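Local coordinates for ESX-1 secretion system protein EccA1 (Mycobacterium tuberculosis, PDB 4F3V), which acts in type VII secretion as a cytosolic ATPase that may power export of ESX-1 virulence factors, and is present here as its N-terminal tetratricopeptide-repeat domain, at residues A[167-172]-A[200-206]; A[12-16]-A[27-31]; A[144-150]-A[265-271]; A[57-61]-A[104-108]; A[216-220]-A[249-254]. One frame throughout, in Å; residues are numbered along the deposited sequence.

Interaction 1: A[167-172]-A[200-206]; sequences KFLAGA and SPAGEAC
The first turn of helix 167-183 rests on the linker between helices 187-198 and 207-221, with Phe168, Gly171 and Ala172 against Ser200, Pro201 and Ala202. Phe168 has its CG anti to the backbone N (chi1 -179°), which lays the ring along the linker. Ala202 covers one ring face in a CH-pi contact, its CA 4.2 Å from the centroid of the Phe168 ring. At the edge of that ring, Ala205 CB comes within 3.9 Å of Phe168 CZ, while Pro201 CB touches Phe168 CD2 at 4.1 Å. Within this mainly helical tetratricopeptide-repeat domain the linker is bent by a type I beta turn, Ser200 to Gly203, and by an ST turn in which Ala202 N donates to Ser200 OG (3.1 Å). The same hydroxyl is hydrogen-bonded to Ala197 O, and the two bonds together hold its rotation. It lies close over the helix, Ser200 OG to Gly171 CA being 3.4 Å, where glycine presents bare backbone. Ala202 CB is pressed just as near, 3.4 Å from both Ala172 N and Phe168 O, two atoms hydrogen-bonded to each other within the helix. Ile94 touches Phe168, Ala172, Ala205 and Cys206.

Interaction 2: A[12-16]-A[27-31]; sequences ESAVS and DLFTE
Ala14 and Leu28 meet where helices 2-17 and 22-35, consecutive in the chain, fold back on each other as a helical hairpin, the basic element of tetratricopeptide-repeat-like domains. The short axes run nearly antiparallel, at 156°, and approach to 8.9 Å; the small side chain of Ala14 occupies the interface at their nearest backbone point.

The aromatic contact is centred on Phe29. Its CG is anti to its own carbonyl carbon (chi1 -69°), and from there the ring reaches across to the other helix and presents a face to Ala14. The methyl group sits almost squarely over the middle of the ring in a CH-pi contact: Ala14 CB is 3.5 Å from the centroid of the Phe29 ring and only 14° off its normal. Val15 comes in at the edge instead, with Val15 CG2 4.1 Å from Phe29 CZ.

The aliphatic contacts belong to Leu28. Its beta carbon meets the same alanine methyl, Leu28 CB to Ala14 CB being 3.7 Å. One branch, CD1, reaches the partner helix and touches Ser13 CB.

Polar links lie around this apolar patch. Ser13 OG is hydrogen-bonded to Ser9 O one helical turn back, Ala14 O to Ser25 OG, and Glu31 forms a salt bridge with Arg6. Cys49 and Arg46 touch Phe29 as well. The branch of Leu28 finishes against backbone, with Leu28 CD1 3.6 Å from Ala14 N.

Interaction 3: A[144-150]-A[265-271]; sequences VYGAAER and RADPWDP. With SO4 (sulfate ion), chain F.
Ala148 and Trp269 bring their backbones to 5.3 Å, CA to CA, where a Schellman motif with Glu149 at C-prime ends helix 134-147 and faces a type I turn, Asp267 to Asp270, in the C-terminal loop. The turn is braced by an Asx turn, Trp269 N donating to Asp267 OD1.

The extended Arg265 bonds two carbonyls at the helix end. Arg265 NH1 donates to Ala148 O (2.9 Å), approached almost along the C=O direction, and also to Pro268 O, which lies in the guanidinium plane. Arg265 NH2 reaches Glu149 O at 2.8 Å from above that carbonyl plane. Two successive carbonyls and the loop are thus tied by one side chain.

Trp269 lies beside the helix end, Ala148 CB touching the indole edge at CE3 (3.5 Å). The Tyr145 ring meets it rim to rim, Tyr145 CE1 to Trp269 CH2 being 3.7 Å. Arg150, bent at chi3 (67°), sets its guanidinium over the indole in a cation-pi contact, CZ 4.2 Å from the centroid of the Trp269 six-membered ring. The planes are 58° apart, so an edge points at the indole; Pro268 CB and Tyr145 CE1 cover the opposite guanidinium faces. A salt bridge from NE to Asp153 also holds the group. Its NH1 and NH2 also grip a sulfate, probably from the crystallisation liquor: Arg150 NH1 to O2 of the sulfate is 2.8 Å, and Arg150 NH2 to O3 of the sulfate 3.0 Å.

Interaction 4: A[57-61]-A[104-108]; sequences LFRAW and ITMGF
Trp61 and Phe108 stack at the centre of the contact between helices 54-62 and 101-115, a packing nearer antiparallel than perpendicular within the tetratricopeptide-repeat domain; the short axes cross at 144° and approach to 9.3 Å. Both side chains leave with CG anti to the backbone N (165° and 174°), which brings the two rings over one another as an offset stack. The Trp61 five-membered ring and the Phe108 ring have centroids 3.9 Å apart and nearly parallel planes, with Trp61 CB adding a CH-pi contact on the phenyl face. Phe58 lies alongside, Phe108 CE1 meeting its ring edge at CD1 (3.9 Å). Next to the stack, Ile104 pushes a methyl into the hollow between Ala60 and Trp61, where Ile104 CG2 is 3.6 Å from Trp61 N and 4.0 Å from Ala60 CB. Leu57, its side chain about 6 Å from a samarium ion, fills the dip beside the side-chain-free Gly107, with Leu57 CD2 3.6 Å from Gly107 O. At the far rim of the indole, Thr105 OG1 approaches Trp61 CZ3 to 3.2 Å near the ring plane, while its hydrogen bond goes to Pro101 O. Helix 40-48 touches Leu57 and Ile104, and helix 118-125 packs on Trp61, Thr105 and Phe108.

Interaction 5: A[216-220]-A[249-254]; sequences MARRS and DPSYRL
Asp249, where the loop after helix 241-248 starts to pack on helix 207-221 of the tetratricopeptide-repeat domain, brings its O within 3.2 Å of Arg219 NH1, at an angle too poor for a hydrogen bond. Its carboxylate instead shapes the loop: Asp249 OD1 accepts from Ser251 N, an Asx turn, and from Ser251 OG, both from the same face of its plane, inside a type I turn that runs to Tyr252. Pro250 puts its CA 3.7 Å above the Arg219 guanidinium plane. Tyr252 supplies the direct bond, Arg219 NH1 to Tyr252 O at 2.8 Å and 157°, in the carbonyl plane on a lone pair; the bend at chi3 (-80°) of Arg219 turns its tip to this oxygen. Arg253, extended from CG to NE, lays a guanidinium face over Arg219 O, with Arg253 NH1 3.5 Å from that oxygen. Leu254 ends the run against Met216, CB to CB at 4.0 Å. One water joins Leu254 N to Met216 O and Ser220 OG, and a second joins Leu254 O to the same hydroxyl. Arg219 also links helix 207-221 to its neighbours: its NH2 forms a salt bridge with Glu224 at the start of helix 224-237 and a hydrogen bond with Ala246 O in helix 241-248.

Overall arrangement
From the N terminus, interaction 2 closes the first short loop by pairing helices 2-17 and 22-35. Interaction 4 follows in series, its centre about 20 Å from that of interaction 2, and joins helix 54-62 to helix 101-115 across a span that contains the two-stranded sheet. Interaction 3 then opens at residue 144 and closes only at residue 271, fastening the C-terminal loop to the end of helix 134-147. Nested within its long loop, one after the other, are interaction 1, joining the start of helix 167-183 to the 200-206 linker, and interaction 5, joining the end of helix 207-221 to the loop after helix 241-248. None cross. Interactions 2 and 5 lie farthest apart, about 50 Å between centres.

Interaction 1: A[167-172]-A[200-206]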
# COMPACT_ATOMS: atom_id res chain seq x y z
N LYS A 167 -14.20 -6.17 -6.63
CA LYS A 167 -15.01 -4.99 -6.36
C LYS A 167 -14.47 -4.15 -5.19
O LYS A 167 -14.73 -2.95 -5.13
CB LYS A 167 -16.48 -5.33 -6.13
CG LYS A 167 -17.21 -5.78 -7.39
CD LYS A 167 -18.67 -5.37 -7.44
CE LYS A 167 -19.50 -6.39 -8.22
NZ LYS A 167 -20.92 -5.96 -8.37
N PHE A 168 -13.74 -4.80 -4.28
CA PHE A 168 -13.05 -4.08 -3.23
C PHE A 168 -12.01 -3.19 -3.87
O PHE A 168 -11.95 -1.99 -3.60
CB PHE A 168 -12.40 -5.04 -2.22
CG PHE A 168 -11.69 -4.34 -1.10
CD1 PHE A 168 -10.38 -3.89 -1.25
CD2 PHE A 168 -12.34 -4.09 0.11
CE1 PHE A 168 -9.73 -3.21 -0.23
CE2 PHE A 168 -11.69 -3.41 1.14
CZ PHE A 168 -10.39 -2.98 0.96
N LEU A 169 -11.17 -3.78 -4.71
CA LEU A 169 -10.07 -3.04 -5.33
C LEU A 169 -10.58 -2.00 -6.34
O LEU A 169 -10.01 -0.93 -6.47
CB LEU A 169 -9.08 -4.01 -5.96
CG LEU A 169 -7.58 -3.81 -5.65
CD1 LEU A 169 -7.28 -3.48 -4.18
CD2 LEU A 169 -6.82 -5.07 -6.00
N ALA A 170 -11.68 -2.31 -7.04
CA ALA A 170 -12.36 -1.32 -7.90
C ALA A 170 -12.83 -0.10 -7.10
O ALA A 170 -12.68 1.06 -7.53
CB ALA A 170 -13.53 -1.98 -8.65
N GLY A 171 -13.34 -0.38 -5.90
CA GLY A 171 -13.70 0.67 -4.95
C GLY A 171 -12.50 1.50 -4.51
O GLY A 171 -12.57 2.74 -4.51
N ALA A 172 -11.41 0.82 -4.12
CA ALA A 172 -10.17 1.54 -3.77
C ALA A 172 -9.69 2.43 -4.93
O ALA A 172 -9.21 3.56 -4.72
CB ALA A 172 -9.07 0.56 -3.35
N SER A 200 -18.68 1.74 -1.65
CA SER A 200 -18.10 0.50 -2.12
C SER A 200 -17.61 -0.30 -0.93
O SER A 200 -17.56 0.22 0.17
CB SER A 200 -16.91 0.81 -3.05
OG SER A 200 -15.75 1.14 -2.31
N PRO A 201 -17.17 -1.56 -1.17
CA PRO A 201 -16.57 -2.35 -0.10
C PRO A 201 -15.25 -1.80 0.46
O PRO A 201 -14.81 -2.24 1.52
CB PRO A 201 -16.30 -3.72 -0.75
CG PRO A 201 -17.14 -3.74 -1.98
CD PRO A 201 -17.22 -2.32 -2.44
N ALA A 202 -14.61 -0.87 -0.26
CA ALA A 202 -13.37 -0.22 0.21
C ALA A 202 -13.61 1.04 1.08
O ALA A 202 -12.64 1.65 1.57
CB ALA A 202 -12.47 0.13 -1.00
N GLY A 203 -14.87 1.43 1.24
CA GLY A 203 -15.21 2.68 1.94
C GLY A 203 -14.66 2.78 3.36
O GLY A 203 -14.17 3.84 3.78
N GLU A 204 -14.72 1.68 4.09
CA GLU A 204 -14.21 1.63 5.45
C GLU A 204 -12.67 1.69 5.48
O GLU A 204 -12.09 2.47 6.23
CB GLU A 204 -14.75 0.42 6.22
CG GLU A 204 -14.10 0.20 7.59
CD GLU A 204 -14.98 -0.62 8.56
OE1 GLU A 204 -15.12 -1.86 8.37
OE2 GLU A 204 -15.52 -0.04 9.54
N ALA A 205 -12.02 0.87 4.65
CA ALA A 205 -10.56 0.83 4.60
C ALA A 205 -9.97 2.18 4.21
O ALA A 205 -8.88 2.51 4.65
CB ALA A 205 -10.06 -0.23 3.64
N CYS A 206 -10.70 2.95 3.41
CA CYS A 206 -10.22 4.22 2.87
C CYS A 206 -10.95 5.43 3.52
O CYS A 206 -10.90 6.54 3.00
CB CYS A 206 -10.39 4.24 1.35
SG CYS A 206 -9.49 2.92 0.45

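Interaction 2: A[12-16]-A[27-31]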
# COMPACT_ATOMS: atom_id res chain seq x y z
N GLU A 12 9.97 -25.39 10.70
CA GLU A 12 8.84 -26.13 11.18
C GLU A 12 8.50 -25.71 12.62
O GLU A 12 7.34 -25.44 12.95
CB GLU A 12 9.21 -27.59 11.08
CG GLU A 12 8.18 -28.54 11.54
CD GLU A 12 8.62 -29.92 11.27
OE1 GLU A 12 9.86 -30.19 11.25
OE2 GLU A 12 7.73 -30.72 11.04
N SER A 13 9.51 -25.60 13.47
CA SER A 13 9.29 -25.18 14.85
C SER A 13 8.74 -23.77 14.87
O SER A 13 7.82 -23.50 15.65
CB SER A 13 10.60 -25.26 15.67
OG SER A 13 10.97 -26.62 15.83
N ALA A 14 9.28 -22.88 14.05
CA ALA A 14 8.83 -21.49 14.05
C ALA A 14 7.33 -21.42 13.72
O ALA A 14 6.59 -20.69 14.35
CB ALA A 14 9.64 -20.61 13.09
N VAL A 15 6.89 -22.18 12.73
CA VAL A 15 5.50 -22.15 12.35
C VAL A 15 4.63 -22.74 13.44
O VAL A 15 3.57 -22.21 13.71
CB VAL A 15 5.26 -22.86 11.00
CG1 VAL A 15 3.76 -22.90 10.69
CG2 VAL A 15 6.04 -22.12 9.90
N SER A 16 5.07 -23.80 14.08
CA SER A 16 4.29 -24.41 15.18
C SER A 16 4.16 -23.46 16.37
O SER A 16 3.20 -23.53 17.10
CB SER A 16 4.96 -25.68 15.67
OG SER A 16 4.81 -26.71 14.70
N ASP A 27 12.48 -15.35 16.72
CA ASP A 27 13.85 -15.74 17.05
C ASP A 27 14.28 -16.84 16.10
O ASP A 27 15.40 -16.83 15.61
CB ASP A 27 13.99 -16.29 18.48
CG ASP A 27 13.87 -15.23 19.56
OD1 ASP A 27 14.14 -14.03 19.30
OD2 ASP A 27 13.50 -15.62 20.70
N LEU A 28 13.36 -17.77 15.82
CA LEU A 28 13.68 -18.93 14.99
C LEU A 28 13.79 -18.55 13.52
O LEU A 28 14.71 -19.00 12.84
CB LEU A 28 12.66 -20.05 15.18
CG LEU A 28 12.62 -20.73 16.55
CD1 LEU A 28 11.47 -21.70 16.63
CD2 LEU A 28 13.93 -21.44 16.85
N PHE A 29 12.83 -17.78 13.00
CA PHE A 29 12.93 -17.30 11.62
C PHE A 29 14.21 -16.46 11.43
O PHE A 29 14.87 -16.54 10.40
CB PHE A 29 11.71 -16.46 11.23
CG PHE A 29 10.43 -17.23 11.10
CD1 PHE A 29 10.32 -18.32 10.24
CD2 PHE A 29 9.31 -16.83 11.77
CE1 PHE A 29 9.12 -19.00 10.08
CE2 PHE A 29 8.11 -17.49 11.62
CZ PHE A 29 8.00 -18.59 10.78
N THR A 30 14.59 -15.71 12.45
CA THR A 30 15.78 -14.87 12.39
C THR A 30 17.05 -15.72 12.41
O THR A 30 18.01 -15.41 11.72
CB THR A 30 15.77 -13.85 13.54
OG1 THR A 30 14.63 -13.00 13.36
CG2 THR A 30 17.05 -13.00 13.56
N GLU A 31 17.04 -16.79 13.20
CA GLU A 31 18.13 -17.73 13.20
C GLU A 31 18.33 -18.31 11.78
O GLU A 31 19.47 -18.44 11.33
CB GLU A 31 17.85 -18.85 14.18
CG GLU A 31 18.97 -19.85 14.36
CD GLU A 31 20.12 -19.34 15.17
OE1 GLU A 31 20.10 -18.20 15.64
OE2 GLU A 31 21.08 -20.10 15.34

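Interaction 3: A[144-150]-A[265-271]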
# COMPACT_ATOMS: atom_id res chain seq x y z
N VAL A 144 2.22 3.89 -6.22
CA VAL A 144 3.53 4.45 -6.47
C VAL A 144 3.44 5.88 -7.02
O VAL A 144 4.11 6.82 -6.51
CB VAL A 144 4.36 3.55 -7.42
CG1 VAL A 144 5.73 4.17 -7.75
CG2 VAL A 144 4.50 2.16 -6.83
N TYR A 145 2.61 6.06 -8.04
CA TYR A 145 2.42 7.38 -8.65
C TYR A 145 1.82 8.36 -7.61
O TYR A 145 2.21 9.53 -7.56
CB TYR A 145 1.51 7.28 -9.90
CG TYR A 145 2.18 6.70 -11.15
CD1 TYR A 145 3.45 7.13 -11.57
CD2 TYR A 145 1.51 5.79 -11.95
CE1 TYR A 145 4.06 6.60 -12.70
CE2 TYR A 145 2.09 5.27 -13.09
CZ TYR A 145 3.35 5.69 -13.48
OH TYR A 145 3.87 5.14 -14.60
N GLY A 146 0.88 7.89 -6.80
CA GLY A 146 0.25 8.75 -5.78
C GLY A 146 1.26 9.23 -4.77
O GLY A 146 1.24 10.40 -4.35
N ALA A 147 2.18 8.32 -4.38
CA ALA A 147 3.23 8.66 -3.43
C ALA A 147 4.09 9.83 -3.94
O ALA A 147 4.49 10.70 -3.17
CB ALA A 147 4.10 7.46 -3.07
N ALA A 148 4.28 9.87 -5.26
CA ALA A 148 5.07 10.92 -5.92
C ALA A 148 4.22 12.10 -6.40
O ALA A 148 4.69 12.97 -7.16
CB ALA A 148 5.83 10.31 -7.12
N GLU A 149 2.95 12.12 -5.99
CA GLU A 149 1.99 13.17 -6.42
C GLU A 149 1.87 13.30 -7.94
O GLU A 149 1.64 14.40 -8.49
CB GLU A 149 2.34 14.52 -5.78
CG GLU A 149 2.35 14.45 -4.26
CD GLU A 149 2.75 15.75 -3.57
OE1 GLU A 149 2.55 16.84 -4.10
OE2 GLU A 149 3.27 15.67 -2.44
N ARG A 150 1.94 12.17 -8.63
CA ARG A 150 1.78 12.12 -10.06
C ARG A 150 0.31 11.82 -10.40
O ARG A 150 -0.04 10.71 -10.81
CB ARG A 150 2.75 11.09 -10.64
CG ARG A 150 4.17 11.62 -10.62
CD ARG A 150 5.17 10.58 -11.14
NE ARG A 150 5.00 10.29 -12.56
CZ ARG A 150 5.94 9.72 -13.33
NH1 ARG A 150 7.13 9.38 -12.83
NH2 ARG A 150 5.70 9.52 -14.61
N ARG A 265 7.73 19.35 -14.28
CA ARG A 265 8.70 18.96 -13.26
C ARG A 265 10.04 18.62 -13.92
O ARG A 265 10.08 17.87 -14.89
CB ARG A 265 8.20 17.75 -12.47
CG ARG A 265 7.06 18.05 -11.50
CD ARG A 265 6.51 16.75 -10.90
NE ARG A 265 5.32 17.00 -10.08
CZ ARG A 265 4.69 16.06 -9.37
NH1 ARG A 265 5.13 14.79 -9.37
NH2 ARG A 265 3.64 16.38 -8.65
N ALA A 266 11.13 19.16 -13.38
CA ALA A 266 12.48 18.77 -13.83
C ALA A 266 12.71 17.27 -13.57
O ALA A 266 13.41 16.60 -14.32
CB ALA A 266 13.55 19.63 -13.15
N ASP A 267 12.11 16.77 -12.48
CA ASP A 267 12.12 15.35 -12.17
C ASP A 267 10.68 14.93 -11.86
O ASP A 267 10.15 15.34 -10.84
CB ASP A 267 13.02 15.12 -10.97
CG ASP A 267 12.97 13.67 -10.44
OD1 ASP A 267 12.24 12.80 -10.96
OD2 ASP A 267 13.71 13.42 -9.48
N PRO A 268 10.06 14.14 -12.74
CA PRO A 268 8.65 13.76 -12.60
C PRO A 268 8.33 13.16 -11.22
O PRO A 268 7.20 13.28 -10.77
CB PRO A 268 8.44 12.69 -13.68
CG PRO A 268 9.67 12.62 -14.47
CD PRO A 268 10.68 13.60 -13.96
N TRP A 269 9.31 12.53 -10.58
CA TRP A 269 9.11 11.92 -9.24
C TRP A 269 9.13 12.91 -8.11
O TRP A 269 8.85 12.54 -6.97
CB TRP A 269 10.16 10.85 -9.01
CG TRP A 269 10.05 9.67 -9.94
CD1 TRP A 269 11.01 9.22 -10.87
CD2 TRP A 269 8.94 8.72 -10.06
NE1 TRP A 269 10.58 8.09 -11.53
CE2 TRP A 269 9.34 7.74 -11.09
CE3 TRP A 269 7.71 8.58 -9.44
CZ2 TRP A 269 8.51 6.68 -11.46
CZ3 TRP A 269 6.89 7.51 -9.83
CH2 TRP A 269 7.29 6.58 -10.82
N ASP A 270 9.50 14.16 -8.39
CA ASP A 270 9.72 15.18 -7.36
C ASP A 270 8.77 16.38 -7.53
O ASP A 270 8.99 17.25 -8.38
CB ASP A 270 11.19 15.65 -7.39
CG ASP A 270 11.53 16.63 -6.27
OD1 ASP A 270 10.67 16.94 -5.42
OD2 ASP A 270 12.67 17.11 -6.22
N PRO A 271 7.71 16.42 -6.71
CA PRO A 271 6.76 17.50 -6.77
C PRO A 271 7.38 18.87 -6.49
O PRO A 271 6.84 19.89 -6.93
CB PRO A 271 5.76 17.18 -5.65
CG PRO A 271 6.04 15.79 -5.24
CD PRO A 271 7.45 15.49 -5.60
S SO4 F . 8.74 8.20 -15.71
O1 SO4 F . 8.28 9.18 -16.73
O2 SO4 F . 9.27 8.94 -14.55
O3 SO4 F . 7.61 7.29 -15.36
O4 SO4 F . 9.85 7.39 -16.26

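Interaction 4: A[57-61]-A[104-108]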
# COMPACT_ATOMS: atom_id res chain seq x y z
N LEU A 57 11.44 -6.87 4.08
CA LEU A 57 10.64 -6.92 2.85
C LEU A 57 11.58 -6.93 1.60
O LEU A 57 11.34 -7.67 0.64
CB LEU A 57 9.69 -5.74 2.80
CG LEU A 57 8.40 -5.81 1.97
CD1 LEU A 57 7.83 -7.21 1.79
CD2 LEU A 57 7.41 -4.89 2.66
N PHE A 58 12.65 -6.14 1.64
CA PHE A 58 13.60 -6.15 0.53
C PHE A 58 14.18 -7.54 0.31
O PHE A 58 14.30 -8.00 -0.83
CB PHE A 58 14.75 -5.14 0.69
CG PHE A 58 15.92 -5.41 -0.23
CD1 PHE A 58 15.87 -5.03 -1.56
CD2 PHE A 58 17.06 -6.09 0.23
CE1 PHE A 58 16.93 -5.30 -2.43
CE2 PHE A 58 18.12 -6.37 -0.65
CZ PHE A 58 18.04 -5.98 -1.97
N ARG A 59 14.53 -8.20 1.40
CA ARG A 59 15.17 -9.50 1.32
C ARG A 59 14.21 -10.54 0.81
O ARG A 59 14.62 -11.46 0.10
CB ARG A 59 15.77 -9.90 2.66
CG ARG A 59 16.99 -9.07 2.98
CD ARG A 59 18.23 -9.85 2.60
NE ARG A 59 19.37 -8.96 2.46
CZ ARG A 59 20.27 -9.00 1.47
NH1 ARG A 59 20.20 -9.89 0.47
NH2 ARG A 59 21.25 -8.12 1.48
N ALA A 60 12.93 -10.43 1.21
CA ALA A 60 11.92 -11.36 0.73
C ALA A 60 11.81 -11.21 -0.79
O ALA A 60 11.82 -12.21 -1.53
CB ALA A 60 10.59 -11.12 1.42
N TRP A 61 11.80 -9.97 -1.25
CA TRP A 61 11.75 -9.69 -2.68
C TRP A 61 12.98 -10.16 -3.43
O TRP A 61 12.88 -10.78 -4.50
CB TRP A 61 11.53 -8.21 -2.89
CG TRP A 61 11.80 -7.75 -4.29
CD1 TRP A 61 12.88 -6.99 -4.73
CD2 TRP A 61 11.03 -8.06 -5.47
NE1 TRP A 61 12.81 -6.80 -6.08
CE2 TRP A 61 11.71 -7.40 -6.58
CE3 TRP A 61 9.90 -8.77 -5.71
CZ2 TRP A 61 11.26 -7.49 -7.88
CZ3 TRP A 61 9.43 -8.85 -7.04
CH2 TRP A 61 10.10 -8.21 -8.09
N ILE A 104 4.56 -10.57 -2.61
CA ILE A 104 5.83 -10.00 -2.19
C ILE A 104 6.16 -8.80 -3.06
O ILE A 104 6.61 -7.75 -2.55
CB ILE A 104 7.00 -11.00 -2.30
CG1 ILE A 104 6.70 -12.30 -1.52
CG2 ILE A 104 8.29 -10.34 -1.80
CD1 ILE A 104 7.76 -13.36 -1.75
N THR A 105 5.91 -8.93 -4.37
CA THR A 105 6.12 -7.85 -5.34
C THR A 105 5.32 -6.61 -4.96
O THR A 105 5.86 -5.49 -4.94
CB THR A 105 5.66 -8.27 -6.76
OG1 THR A 105 6.31 -9.47 -7.19
CG2 THR A 105 5.90 -7.16 -7.80
N MET A 106 4.06 -6.84 -4.65
CA MET A 106 3.16 -5.74 -4.30
C MET A 106 3.57 -5.06 -2.99
O MET A 106 3.66 -3.84 -2.92
CB MET A 106 1.73 -6.24 -4.19
CG MET A 106 1.15 -6.72 -5.50
SD MET A 106 -0.39 -7.63 -5.23
CE MET A 106 -1.51 -6.25 -5.11
N GLY A 107 3.85 -5.86 -1.97
CA GLY A 107 4.34 -5.34 -0.72
C GLY A 107 5.64 -4.56 -0.87
O GLY A 107 5.82 -3.50 -0.26
N PHE A 108 6.57 -5.10 -1.64
CA PHE A 108 7.87 -4.45 -1.83
C PHE A 108 7.68 -3.10 -2.56
O PHE A 108 8.24 -2.09 -2.16
CB PHE A 108 8.80 -5.34 -2.64
CG PHE A 108 10.11 -4.71 -3.01
CD1 PHE A 108 11.06 -4.47 -2.05
CD2 PHE A 108 10.39 -4.37 -4.32
CE1 PHE A 108 12.28 -3.89 -2.37
CE2 PHE A 108 11.60 -3.80 -4.65
CZ PHE A 108 12.56 -3.56 -3.68

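Interaction 5: A[216-220]-A[249-254]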
# COMPACT_ATOMS: atom_id res chain seq x y z
N MET A 216 -11.46 18.83 2.25
CA MET A 216 -10.61 19.78 1.52
C MET A 216 -11.30 20.30 0.25
O MET A 216 -11.24 21.50 -0.04
CB MET A 216 -9.26 19.16 1.17
CG MET A 216 -8.33 18.96 2.37
SD MET A 216 -7.94 20.47 3.29
CE MET A 216 -8.77 20.23 4.84
N ALA A 217 -11.97 19.42 -0.50
CA ALA A 217 -12.72 19.88 -1.67
C ALA A 217 -13.81 20.88 -1.30
O ALA A 217 -13.99 21.90 -1.98
CB ALA A 217 -13.32 18.72 -2.44
N ARG A 218 -14.57 20.57 -0.24
CA ARG A 218 -15.64 21.47 0.19
C ARG A 218 -15.10 22.81 0.61
O ARG A 218 -15.67 23.86 0.26
CB ARG A 218 -16.44 20.86 1.33
CG ARG A 218 -17.21 19.62 0.95
CD ARG A 218 -18.37 19.95 0.05
NE ARG A 218 -19.00 18.71 -0.36
CZ ARG A 218 -19.92 18.59 -1.31
NH1 ARG A 218 -20.33 19.64 -2.01
NH2 ARG A 218 -20.42 17.40 -1.57
N ARG A 219 -14.03 22.80 1.39
CA ARG A 219 -13.45 24.05 1.87
C ARG A 219 -12.98 24.92 0.69
O ARG A 219 -13.24 26.11 0.66
CB ARG A 219 -12.29 23.79 2.82
CG ARG A 219 -11.57 25.06 3.25
CD ARG A 219 -10.65 24.80 4.42
NE ARG A 219 -11.38 24.76 5.67
CZ ARG A 219 -10.85 24.35 6.82
NH1 ARG A 219 -9.60 23.91 6.87
NH2 ARG A 219 -11.58 24.37 7.92
N SER A 220 -12.29 24.32 -0.28
CA SER A 220 -11.79 25.10 -1.43
C SER A 220 -12.92 25.65 -2.30
O SER A 220 -12.78 26.69 -2.90
CB SER A 220 -10.82 24.29 -2.26
OG SER A 220 -9.64 24.02 -1.50
N ASP A 249 -8.39 26.06 11.88
CA ASP A 249 -7.90 27.11 10.97
C ASP A 249 -8.56 27.01 9.59
O ASP A 249 -8.23 26.11 8.81
CB ASP A 249 -6.39 27.02 10.85
CG ASP A 249 -5.81 28.11 9.99
OD1 ASP A 249 -6.53 29.03 9.56
OD2 ASP A 249 -4.60 28.04 9.75
N PRO A 250 -9.50 27.92 9.29
CA PRO A 250 -10.18 27.89 7.99
C PRO A 250 -9.30 28.22 6.80
O PRO A 250 -9.68 27.92 5.67
CB PRO A 250 -11.28 28.96 8.14
CG PRO A 250 -10.86 29.80 9.28
CD PRO A 250 -10.09 28.92 10.20
N SER A 251 -8.13 28.80 7.04
CA SER A 251 -7.18 29.03 5.96
C SER A 251 -6.34 27.79 5.66
O SER A 251 -5.55 27.81 4.75
CB SER A 251 -6.26 30.22 6.26
OG SER A 251 -5.36 29.89 7.31
N TYR A 252 -6.50 26.71 6.42
CA TYR A 252 -5.82 25.45 6.12
C TYR A 252 -6.45 24.84 4.86
O TYR A 252 -7.57 24.30 4.91
CB TYR A 252 -5.93 24.48 7.30
CG TYR A 252 -5.01 23.28 7.26
CD1 TYR A 252 -5.09 22.35 6.23
CD2 TYR A 252 -4.06 23.07 8.27
CE1 TYR A 252 -4.24 21.26 6.21
CE2 TYR A 252 -3.21 21.98 8.25
CZ TYR A 252 -3.31 21.08 7.21
OH TYR A 252 -2.49 19.99 7.18
N ARG A 253 -5.72 24.88 3.74
CA ARG A 253 -6.25 24.38 2.46
C ARG A 253 -5.29 23.45 1.75
O ARG A 253 -4.09 23.52 1.95
CB ARG A 253 -6.55 25.52 1.50
CG ARG A 253 -7.37 26.61 2.13
CD ARG A 253 -8.07 27.48 1.11
NE ARG A 253 -9.20 28.15 1.77
CZ ARG A 253 -10.34 28.48 1.16
NH1 ARG A 253 -10.50 28.21 -0.13
NH2 ARG A 253 -11.32 29.07 1.85
N LEU A 254 -5.87 22.59 0.93
CA LEU A 254 -5.12 21.72 0.03
C LEU A 254 -4.38 22.56 -1.02
O LEU A 254 -4.99 23.41 -1.66
CB LEU A 254 -6.10 20.78 -0.66
CG LEU A 254 -5.52 19.73 -1.57
CD1 LEU A 254 -4.60 18.83 -0.75
CD2 LEU A 254 -6.65 18.97 -2.28
O HOH W 1 -8.82 22.96 0.76
O HOH W 2 -7.48 24.39 -2.82